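Local coordinates for protein cellulose 1,4-beta-cellobiosidase (Clostridium thermocellum, PDB 3ZQX) that serves as the family 3b carbohydrate-binding module of a cellulosomal cellobiohydrolase, a calcium-containing beta-sandwich domain whose family typically binds cellulose, at residues G21-V26 with I38-Y43. The protein carries 1 engineered substitution. Residues are numbered along the deposited sequence; the frame is centred on the assembly and turned at random.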
loop_
_atom_site.group_PDB
_atom_site.type_symbol
_atom_site.label_atom_id
_atom_site.label_comp_id
_atom_site.label_asym_id
_atom_site.label_seq_id
_atom_site.Cartn_x
_atom_site.Cartn_y
_atom_site.Cartn_z
ATOM N N GLY A 21 4.095 -1.003 -7.922
ATOM C CA GLY A 21 2.835 -1.659 -8.178
ATOM C C GLY A 21 1.722 -0.645 -8.101
ATOM O O GLY A 21 1.965 0.560 -8.230
ATOM N N LYS A 22 0.496 -1.131 -7.953
ATOM C CA LYS A 22 -0.644 -0.253 -7.758
ATOM C C LYS A 22 -1.557 -0.824 -6.699
ATOM O O LYS A 22 -1.658 -2.042 -6.542
ATOM C CB LYS A 22 -1.447 -0.074 -9.051
ATOM C CG LYS A 22 -0.632 0.355 -10.263
ATOM C CD LYS A 22 -1.519 0.638 -11.467
ATOM C CE LYS A 22 -0.690 1.032 -12.677
ATOM N NZ LYS A 22 -1.557 1.467 -13.809
ATOM N N PHE A 23 -2.242 0.079 -6.002
ATOM C CA PHE A 23 -3.326 -0.274 -5.094
ATOM C C PHE A 23 -4.635 0.303 -5.621
ATOM O O PHE A 23 -4.642 1.215 -6.445
ATOM C CB PHE A 23 -3.134 0.319 -3.689
ATOM C CG PHE A 23 -1.800 0.032 -3.060
ATOM C CD1 PHE A 23 -1.375 -1.266 -2.844
ATOM C CD2 PHE A 23 -0.983 1.071 -2.646
ATOM C CE1 PHE A 23 -0.141 -1.518 -2.245
ATOM C CE2 PHE A 23 0.242 0.828 -2.051
ATOM C CZ PHE A 23 0.659 -0.468 -1.848
ATOM N N ASN A 24 -5.748 -0.259 -5.168
ATOM C CA ASN A 24 -7.052 0.350 -5.367
ATOM C C ASN A 24 -7.839 0.080 -4.102
ATOM O O ASN A 24 -7.974 -1.081 -3.720
ATOM C CB ASN A 24 -7.729 -0.292 -6.582
ATOM C CG ASN A 24 -9.094 0.282 -6.879
ATOM O OD1 ASN A 24 -9.370 1.451 -6.595
ATOM N ND2 ASN A 24 -9.966 -0.545 -7.455
ATOM N N ILE A 25 -8.375 1.119 -3.466
ATOM C CA ILE A 25 -9.187 0.927 -2.272
ATOM C C ILE A 25 -10.649 1.022 -2.671
ATOM O O ILE A 25 -11.084 2.032 -3.216
ATOM C CB ILE A 25 -8.859 1.952 -1.172
ATOM C CG1 ILE A 25 -7.405 1.784 -0.717
ATOM C CG2 ILE A 25 -9.823 1.789 0.002
ATOM C CD1 ILE A 25 -6.922 2.888 0.193
ATOM N N VAL A 26 -11.396 -0.047 -2.411
ATOM C CA VAL A 26 -12.786 -0.147 -2.844
ATOM C C VAL A 26 -13.679 -0.188 -1.618
ATOM O O VAL A 26 -13.444 -0.986 -0.713
ATOM C CB VAL A 26 -13.007 -1.422 -3.683
ATOM C CG1 VAL A 26 -14.445 -1.494 -4.157
ATOM C CG2 VAL A 26 -12.047 -1.461 -4.873
ATOM N N ILE A 38 -8.561 6.158 7.185
ATOM C CA ILE A 38 -8.112 4.850 6.716
ATOM C C ILE A 38 -6.590 4.786 6.608
ATOM O O ILE A 38 -5.964 5.730 6.120
ATOM C CB ILE A 38 -8.790 4.520 5.365
ATOM C CG1 ILE A 38 -10.300 4.349 5.570
ATOM C CG2 ILE A 38 -8.171 3.291 4.725
ATOM C CD1 ILE A 38 -11.117 4.344 4.302
ATOM N N VAL A 39 -6.007 3.692 7.090
ATOM C CA VAL A 39 -4.573 3.458 7.038
ATOM C C VAL A 39 -4.327 2.203 6.210
ATOM O O VAL A 39 -4.921 1.155 6.477
ATOM C CB VAL A 39 -4.023 3.239 8.462
ATOM C CG1 VAL A 39 -2.565 2.821 8.424
ATOM C CG2 VAL A 39 -4.204 4.494 9.313
ATOM N N LEU A 40 -3.464 2.309 5.205
ATOM C CA LEU A 40 -3.066 1.170 4.379
ATOM C C LEU A 40 -1.619 0.795 4.690
ATOM O O LEU A 40 -0.778 1.680 4.869
ATOM C CB LEU A 40 -3.209 1.540 2.895
ATOM C CG LEU A 40 -2.748 0.527 1.839
ATOM C CD1 LEU A 40 -3.527 0.688 0.534
ATOM C CD2 LEU A 40 -1.256 0.621 1.579
ATOM N N ARG A 41 -1.320 -0.507 4.755
ATOM C CA ARG A 41 0.067 -0.944 4.935
ATOM C C ARG A 41 0.478 -2.013 3.932
ATOM O O ARG A 41 -0.236 -3.000 3.716
ATOM C CB ARG A 41 0.316 -1.442 6.363
ATOM C CG ARG A 41 0.170 -0.335 7.386
ATOM C CD ARG A 41 0.380 -0.810 8.818
ATOM N NE ARG A 41 0.294 0.350 9.707
ATOM C CZ ARG A 41 0.235 0.292 11.031
ATOM N NH1 ARG A 41 0.225 -0.878 11.648
ATOM N NH2 ARG A 41 0.170 1.416 11.735
ATOM N N TYR A 42 1.639 -1.775 3.321
ATOM C CA TYR A 42 2.308 -2.709 2.424
ATOM C C TYR A 42 3.599 -3.150 3.103
ATOM O O TYR A 42 4.471 -2.326 3.386
ATOM C CB TYR A 42 2.614 -2.019 1.078
ATOM C CG TYR A 42 3.414 -2.873 0.105
ATOM C CD1 TYR A 42 4.799 -2.922 0.165
ATOM C CD2 TYR A 42 2.775 -3.637 -0.870
ATOM C CE1 TYR A 42 5.528 -3.707 -0.717
ATOM C CE2 TYR A 42 3.491 -4.429 -1.745
ATOM C CZ TYR A 42 4.866 -4.463 -1.674
ATOM O OH TYR A 42 5.550 -5.265 -2.563
ATOM N N TYR A 43 3.694 -4.445 3.387
ATOM C CA TYR A 43 4.757 -4.997 4.225
ATOM C C TYR A 43 5.960 -5.425 3.409
ATOM O O TYR A 43 5.833 -6.182 2.445
ATOM C CB TYR A 43 4.211 -6.177 5.042
ATOM C CG TYR A 43 3.077 -5.751 5.942
ATOM C CD1 TYR A 43 3.333 -5.203 7.188
ATOM C CD2 TYR A 43 1.749 -5.827 5.515
ATOM C CE1 TYR A 43 2.301 -4.769 8.007
ATOM C CE2 TYR A 43 0.708 -5.397 6.322
ATOM C CZ TYR A 43 0.988 -4.873 7.565
ATOM O OH TYR A 43 -0.058 -4.442 8.346
#
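Phe23 and Ile25 meet Leu40 and Tyr42 in the hydrophobic core of the beta-sandwich that forms a family 3 carbohydrate-binding module. The two strands belong to different sheets: the axes of segments 21-26 and 38-43 approach to 10.5 Å, too far for backbone pairing, with N-to-C directions at 149°, roughly antiparallel, so every contact between them is made by side chains. Phe23 and Leu40 have the most surface covered. Leu40 CD2 lies over one face of the ring, 4.2 Å from the centroid of the Phe23 ring and 20° off the ring normal, which meets the geometry of a CH-pi contact. It is displaced toward the rim, with Phe23 CE2 its nearest ring atom at 3.9 Å. The other methyl of Leu40, CD1, spans two residues, standing 4.0 Å from Phe23 CG and 4.1 Å from Ile25 CD1. At the far end of the ring, Phe23 CZ meets Tyr42 CB, which the strand itself directs inward, at 3.8 Å. With chi1 at 175°, Tyr42 turns its ring away from its own N and brings CD2 to the edge of Phe23, in plane and 3.9 Å from Phe23 CE1; the two side chains cross at about a right angle. Phe99, on strand 97-103, stacks on Phe23 and also meets the Tyr42 ring, extending the aromatic cluster. All four contacting residues are buried and no hydrogen bond crosses the interface, implying that dispersion and hydrophobic burial join the sheets here.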